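Local coordinates for recombination protein RecR (Deinococcus radiodurans, PDB 1VDD) that may take part in recombinational DNA repair independent of RecBC, perhaps with RecF and RecO, and carries a zinc-binding site, at residues Asp148-Ala151 with Leu152-Arg156; Ser24-Arg27 with Leu28-Leu32. All coordinates share one frame; numbering follows the deposited sequence.

Interaction 1 of 2, residues Asp148-Ala151 with Leu152-Arg156; sequences DATA and LYLQR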
ATOM      1  N   ASP A 148      23.137   5.860 -14.246  1.00 47.75           N
ATOM      2  CA  ASP A 148      24.501   5.383 -14.098  1.00 48.67           C
ATOM      3  C   ASP A 148      25.205   5.475 -15.447  1.00 46.62           C
ATOM      4  O   ASP A 148      26.351   5.916 -15.538  1.00 48.71           O
ATOM      5  CB  ASP A 148      24.493   3.936 -13.606  1.00 54.71           C
ATOM      6  CG  ASP A 148      25.713   3.597 -12.773  1.00 57.93           C
ATOM      7  OD1 ASP A 148      25.836   2.434 -12.325  1.00 57.44           O
ATOM      8  OD2 ASP A 148      26.544   4.502 -12.561  1.00 55.28           O
ATOM      9  N   ALA A 149      24.506   5.063 -16.495  1.00 42.82           N
ATOM     10  CA  ALA A 149      25.062   5.101 -17.836  1.00 41.87           C
ATOM     11  C   ALA A 149      25.246   6.528 -18.359  1.00 44.59           C
ATOM     12  O   ALA A 149      26.295   6.858 -18.921  1.00 43.22           O
ATOM     13  CB  ALA A 149      24.176   4.316 -18.771  1.00 43.90           C
ATOM     14  N   THR A 150      24.235   7.377 -18.175  1.00 46.77           N
ATOM     15  CA  THR A 150      24.325   8.763 -18.651  1.00 43.14           C
ATOM     16  C   THR A 150      25.555   9.432 -18.062  1.00 41.99           C
ATOM     17  O   THR A 150      26.344  10.041 -18.779  1.00 43.79           O
ATOM     18  CB  THR A 150      23.096   9.608 -18.244  1.00 41.01           C
ATOM     19  OG1 THR A 150      21.899   8.864 -18.473  1.00 36.04           O
ATOM     20  CG2 THR A 150      23.044  10.889 -19.068  1.00 38.05           C
ATOM     21  N   ALA A 151      25.703   9.296 -16.746  1.00 38.65           N
ATOM     22  CA  ALA A 151      26.809   9.879 -16.002  1.00 35.95           C
ATOM     23  C   ALA A 151      28.170   9.457 -16.525  1.00 37.10           C
ATOM     24  O   ALA A 151      29.042  10.299 -16.768  1.00 36.81           O
ATOM     25  CB  ALA A 151      26.689   9.515 -14.532  1.00 39.27           C
ATOM     26  N   LEU A 152      28.368   8.155 -16.687  1.00 41.97           N
ATOM     27  CA  LEU A 152      29.648   7.680 -17.189  1.00 41.11           C
ATOM     28  C   LEU A 152      29.878   8.231 -18.592  1.00 39.25           C
ATOM     29  O   LEU A 152      31.004   8.523 -18.974  1.00 36.91           O
ATOM     30  CB  LEU A 152      29.701   6.151 -17.177  1.00 46.63           C
ATOM     31  CG  LEU A 152      29.648   5.493 -15.786  1.00 51.56           C
ATOM     32  CD1 LEU A 152      30.076   4.029 -15.911  1.00 55.33           C
ATOM     33  CD2 LEU A 152      30.575   6.215 -14.805  1.00 49.55           C
ATOM     34  N   TYR A 153      28.808   8.396 -19.356  1.00 41.79           N
ATOM     35  CA  TYR A 153      28.968   8.954 -20.690  1.00 46.52           C
ATOM     36  C   TYR A 153      29.430  10.391 -20.535  1.00 46.56           C
ATOM     37  O   TYR A 153      30.354  10.837 -21.219  1.00 46.41           O
ATOM     38  CB  TYR A 153      27.654   8.951 -21.467  1.00 45.09           C
ATOM     39  CG  TYR A 153      27.782   9.663 -22.792  1.00 49.23           C
ATOM     40  CD1 TYR A 153      28.394   9.047 -23.887  1.00 47.82           C
ATOM     41  CD2 TYR A 153      27.351  10.977 -22.936  1.00 50.92           C
ATOM     42  CE1 TYR A 153      28.570   9.721 -25.082  1.00 44.90           C
ATOM     43  CE2 TYR A 153      27.524  11.663 -24.128  1.00 52.08           C
ATOM     44  CZ  TYR A 153      28.134  11.031 -25.195  1.00 52.24           C
ATOM     45  OH  TYR A 153      28.305  11.718 -26.372  1.00 54.10           O
ATOM     46  N   LEU A 154      28.773  11.115 -19.630  1.00 47.16           N
ATOM     47  CA  LEU A 154      29.098  12.518 -19.385  1.00 48.36           C
ATOM     48  C   LEU A 154      30.528  12.664 -18.890  1.00 49.07           C
ATOM     49  O   LEU A 154      31.250  13.573 -19.314  1.00 49.90           O
ATOM     50  CB  LEU A 154      28.109  13.123 -18.382  1.00 46.23           C
ATOM     51  CG  LEU A 154      26.676  13.266 -18.911  1.00 43.93           C
ATOM     52  CD1 LEU A 154      25.760  13.767 -17.808  1.00 39.73           C
ATOM     53  CD2 LEU A 154      26.660  14.222 -20.097  1.00 41.09           C
ATOM     54  N   GLN A 155      30.933  11.767 -17.994  1.00 46.93           N
ATOM     55  CA  GLN A 155      32.293  11.774 -17.470  1.00 46.86           C
ATOM     56  C   GLN A 155      33.282  11.702 -18.642  1.00 46.32           C
ATOM     57  O   GLN A 155      34.174  12.546 -18.765  1.00 39.76           O
ATOM     58  CB  GLN A 155      32.503  10.573 -16.539  1.00 48.13           C
ATOM     59  CG  GLN A 155      33.917  10.449 -15.983  1.00 49.86           C
ATOM     60  CD  GLN A 155      34.118   9.193 -15.141  1.00 49.87           C
ATOM     61  OE1 GLN A 155      35.249   8.843 -14.793  1.00 37.50           O
ATOM     62  NE2 GLN A 155      33.020   8.514 -14.808  1.00 46.93           N
ATOM     63  N   ARG A 156      33.107  10.690 -19.494  1.00 48.20           N
ATOM     64  CA  ARG A 156      33.960  10.492 -20.664  1.00 46.36           C
ATOM     65  C   ARG A 156      34.042  11.787 -21.456  1.00 47.84           C
ATOM     66  O   ARG A 156      35.129  12.313 -21.702  1.00 47.62           O
ATOM     67  CB  ARG A 156      33.389   9.398 -21.576  1.00 47.77           C
ATOM     68  CG  ARG A 156      33.389   7.981 -20.999  1.00 53.70           C
ATOM     69  CD  ARG A 156      34.766   7.335 -21.063  1.00 61.01           C
ATOM     70  NE  ARG A 156      34.837   6.071 -20.321  1.00 67.76           N
ATOM     71  CZ  ARG A 156      34.159   4.965 -20.629  1.00 67.74           C
ATOM     72  NH1 ARG A 156      33.341   4.951 -21.678  1.00 65.23           N
ATOM     73  NH2 ARG A 156      34.296   3.871 -19.882  1.00 64.34           N
TER

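Interaction 2 of 2, residues Ser24-Arg27 with Leu28-Leu32; sequences SAQR and LAFHL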
ATOM      1  N   SER A  24     -10.375   8.301 -10.492  1.00 37.04           N
ATOM      2  CA  SER A  24      -9.932   9.546  -9.878  1.00 37.54           C
ATOM      3  C   SER A  24     -10.253  10.789 -10.708  1.00 37.56           C
ATOM      4  O   SER A  24     -10.417  11.880 -10.167  1.00 41.29           O
ATOM      5  CB  SER A  24      -8.437   9.488  -9.597  1.00 34.56           C
ATOM      6  OG  SER A  24      -8.029  10.643  -8.885  1.00 45.83           O
ATOM      7  N   ALA A  25     -10.344  10.628 -12.023  1.00 37.24           N
ATOM      8  CA  ALA A  25     -10.662  11.747 -12.894  1.00 32.41           C
ATOM      9  C   ALA A  25     -12.107  12.172 -12.626  1.00 36.70           C
ATOM     10  O   ALA A  25     -12.427  13.368 -12.504  1.00 31.67           O
ATOM     11  CB  ALA A  25     -10.506  11.331 -14.356  1.00 28.28           C
ATOM     12  N   GLN A  26     -12.984  11.178 -12.543  1.00 32.41           N
ATOM     13  CA  GLN A  26     -14.382  11.452 -12.299  1.00 36.16           C
ATOM     14  C   GLN A  26     -14.489  12.124 -10.934  1.00 37.19           C
ATOM     15  O   GLN A  26     -15.133  13.159 -10.780  1.00 35.33           O
ATOM     16  CB  GLN A  26     -15.176  10.150 -12.332  1.00 33.91           C
ATOM     17  CG  GLN A  26     -16.663  10.355 -12.186  1.00 38.36           C
ATOM     18  CD  GLN A  26     -17.360   9.101 -11.744  1.00 37.25           C
ATOM     19  OE1 GLN A  26     -17.555   8.177 -12.527  1.00 36.72           O
ATOM     20  NE2 GLN A  26     -17.722   9.051 -10.462  1.00 44.84           N
ATOM     21  N   ARG A  27     -13.834  11.529  -9.949  1.00 38.62           N
ATOM     22  CA  ARG A  27     -13.829  12.062  -8.603  1.00 43.61           C
ATOM     23  C   ARG A  27     -13.456  13.545  -8.725  1.00 48.10           C
ATOM     24  O   ARG A  27     -14.025  14.406  -8.044  1.00 47.66           O
ATOM     25  CB  ARG A  27     -12.777  11.311  -7.775  1.00 55.14           C
ATOM     26  CG  ARG A  27     -13.132  11.066  -6.312  1.00 64.70           C
ATOM     27  CD  ARG A  27     -12.048  10.243  -5.607  1.00 69.22           C
ATOM     28  NE  ARG A  27     -10.817  10.997  -5.355  1.00 74.36           N
ATOM     29  CZ  ARG A  27     -10.685  11.952  -4.434  1.00 74.99           C
ATOM     30  NH1 ARG A  27     -11.712  12.285  -3.665  1.00 72.07           N
ATOM     31  NH2 ARG A  27      -9.521  12.570  -4.271  1.00 75.92           N
ATOM     32  N   LEU A  28     -12.520  13.837  -9.625  1.00 44.86           N
ATOM     33  CA  LEU A  28     -12.050  15.202  -9.828  1.00 42.38           C
ATOM     34  C   LEU A  28     -13.014  16.114 -10.588  1.00 40.48           C
ATOM     35  O   LEU A  28     -13.111  17.304 -10.293  1.00 40.34           O
ATOM     36  CB  LEU A  28     -10.696  15.184 -10.543  1.00 44.47           C
ATOM     37  CG  LEU A  28      -9.741  16.295 -10.105  1.00 43.49           C
ATOM     38  CD1 LEU A  28      -8.558  15.685  -9.373  1.00 40.08           C
ATOM     39  CD2 LEU A  28      -9.277  17.076 -11.306  1.00 43.52           C
ATOM     40  N   ALA A  29     -13.723  15.570 -11.570  1.00 42.09           N
ATOM     41  CA  ALA A  29     -14.657  16.385 -12.342  1.00 40.50           C
ATOM     42  C   ALA A  29     -15.825  16.845 -11.469  1.00 36.11           C
ATOM     43  O   ALA A  29     -16.286  17.976 -11.590  1.00 36.34           O
ATOM     44  CB  ALA A  29     -15.171  15.603 -13.562  1.00 28.64           C
ATOM     45  N   PHE A  30     -16.291  15.968 -10.587  1.00 33.89           N
ATOM     46  CA  PHE A  30     -17.401  16.292  -9.703  1.00 33.92           C
ATOM     47  C   PHE A  30     -17.032  17.227  -8.555  1.00 35.48           C
ATOM     48  O   PHE A  30     -17.896  17.678  -7.800  1.00 37.57           O
ATOM     49  CB  PHE A  30     -18.015  15.004  -9.176  1.00 34.97           C
ATOM     50  CG  PHE A  30     -18.849  14.294 -10.188  1.00 34.90           C
ATOM     51  CD1 PHE A  30     -18.837  12.914 -10.272  1.00 30.95           C
ATOM     52  CD2 PHE A  30     -19.644  15.020 -11.073  1.00 36.49           C
ATOM     53  CE1 PHE A  30     -19.604  12.260 -11.227  1.00 38.69           C
ATOM     54  CE2 PHE A  30     -20.419  14.383 -12.032  1.00 38.65           C
ATOM     55  CZ  PHE A  30     -20.403  12.998 -12.115  1.00 39.65           C
ATOM     56  N   HIS A  31     -15.743  17.507  -8.424  1.00 33.37           N
ATOM     57  CA  HIS A  31     -15.259  18.423  -7.404  1.00 33.33           C
ATOM     58  C   HIS A  31     -15.138  19.810  -8.042  1.00 35.88           C
ATOM     59  O   HIS A  31     -15.326  20.841  -7.379  1.00 32.67           O
ATOM     60  CB  HIS A  31     -13.884  17.991  -6.913  1.00 36.25           C
ATOM     61  CG  HIS A  31     -13.048  19.128  -6.413  1.00 41.37           C
ATOM     62  ND1 HIS A  31     -13.188  19.657  -5.150  1.00 43.35           N
ATOM     63  CD2 HIS A  31     -12.092  19.866  -7.027  1.00 39.79           C
ATOM     64  CE1 HIS A  31     -12.351  20.670  -5.005  1.00 44.91           C
ATOM     65  NE2 HIS A  31     -11.674  20.816  -6.128  1.00 36.28           N
ATOM     66  N   LEU A  32     -14.792  19.812  -9.329  1.00 32.48           N
ATOM     67  CA  LEU A  32     -14.635  21.037 -10.104  1.00 32.84           C
ATOM     68  C   LEU A  32     -15.994  21.675 -10.313  1.00 33.05           C
ATOM     69  O   LEU A  32     -16.107  22.880 -10.484  1.00 36.82           O
ATOM     70  CB  LEU A  32     -13.981  20.712 -11.447  1.00 27.80           C
ATOM     71  CG  LEU A  32     -12.481  20.406 -11.319  1.00 26.48           C
ATOM     72  CD1 LEU A  32     -11.961  19.778 -12.580  1.00 29.52           C
ATOM     73  CD2 LEU A  32     -11.727  21.682 -11.006  1.00 26.36           C
TER

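Interaction 1 of 2, residues Asp148-Ala151 with Leu152-Arg156
Thr150 meets Leu154 one turn further on in a local i to i+4 contact within helix 145-158 of the Toprim domain. The two side chains lie alongside each other and point the same way, Thr150 CG2 reaching Leu154 CD1 at 4.2 Å. The threonine is set with its methyl anti to the backbone N (chi1 of OG1 -44°), which places CG2 beside the carbonyl carbon, on the leucine's side, and OG1 beside the backbone N. There OG1 is hydrogen-bonded to Glu146 O, a turn earlier, and to Leu111 N, tying the helix to the segment after strand 103-106. Leu154 CG also packs against the carbonyl oxygen of Thr150, 3.2 Å from it. With an alanine in place of this leucine, the Thr150 methyl is likely to lose its neighbour, and a gap to open on this buried face. Beneath the side chains run four main-chain hydrogen bonds, from Leu152 N to Asp148 O, Tyr153 N to Ala149 O, Leu154 N to Thr150 O and Gln155 N to Ala151 O, the last measuring 2.7 Å. The exposed Leu152 rests its CG 3.3 Å from Asp148 O. Gln155 packs on Val196 of a second subunit. Helix 145-158, whose buried flank carries Thr150, Ala151 and Leu154, is the helix of the beta-alpha-beta unit that joins parallel strands 136-139 and 164-167 of the Toprim sheet.

Interaction 2 of 2, residues Ser24-Arg27 with Leu28-Leu32
Gln26 lays its aliphatic stem against the ring of Phe30, one turn further along helix 22-32. CG comes closest, 3.6 Å from Phe30 CE1, and the amide follows, with Gln26 NE2 3.8 Å from Phe30 CE1 as well. The two groups cross obliquely, their planes 60° apart, so the amide does not lie flat on the ring. Its oxygen, Gln26 OE1, makes a weak hydrogen bond to Arg96 NH2 of a third subunit, which helps to explain where the amide sits. Both torsions favour the meeting: Gln26 sends CG anti to its N (chi1 -176°) and stays extended, while Phe30 holds CG beside its own N (chi1 -75°), leaning the ring back toward the preceding turn. Underneath, Phe30 N donates to Gln26 O at 3.0 Å. The other two i to i+4 bonds, Ala29 N to Ala25 O and Leu28 N to Ser24 O, are more bent at the hydrogen. Leu28 CB packs against this turn, 3.2 Å from Ala25 O. Further on, Leu28 O takes two backbone donors, His31 N and Leu32 N, near the C-terminal end of the helix.

Ala25, Leu28 and Ala29 turn to helix 5-15, where they pack on Leu7, Ile11 and Leu14 within the helix-hairpin-helix region. Other side chains reach neighbouring subunits: Phe30 packs on Ile63, in strand 63-64 of the third subunit, and Arg27 on Tyr180 of a fourth. Helix 22-32 thus packs on helix 5-15 of its own chain and also touches two other chains of the tetramer.

How the interactions relate
From the N terminus the chain first runs through helix 5-15 and then into helix 22-32, where interaction 2 spans consecutive turns of the helix-hairpin-helix region. It continues through helix 37-53, the zinc site of Cys57, Cys60, Cys69 and Cys72, and the first three strands of the parallel sheet before reaching interaction 1 on helix 145-158 of the Toprim domain. Each contact stays within one helix, so neither closes a long loop, and they follow in series without nesting or crossing. The centres of interactions 1 and 2 are about 43 Å apart. They lie on opposite sides of the chain's centre. Both have residues at subunit interfaces, interaction 2 more of them.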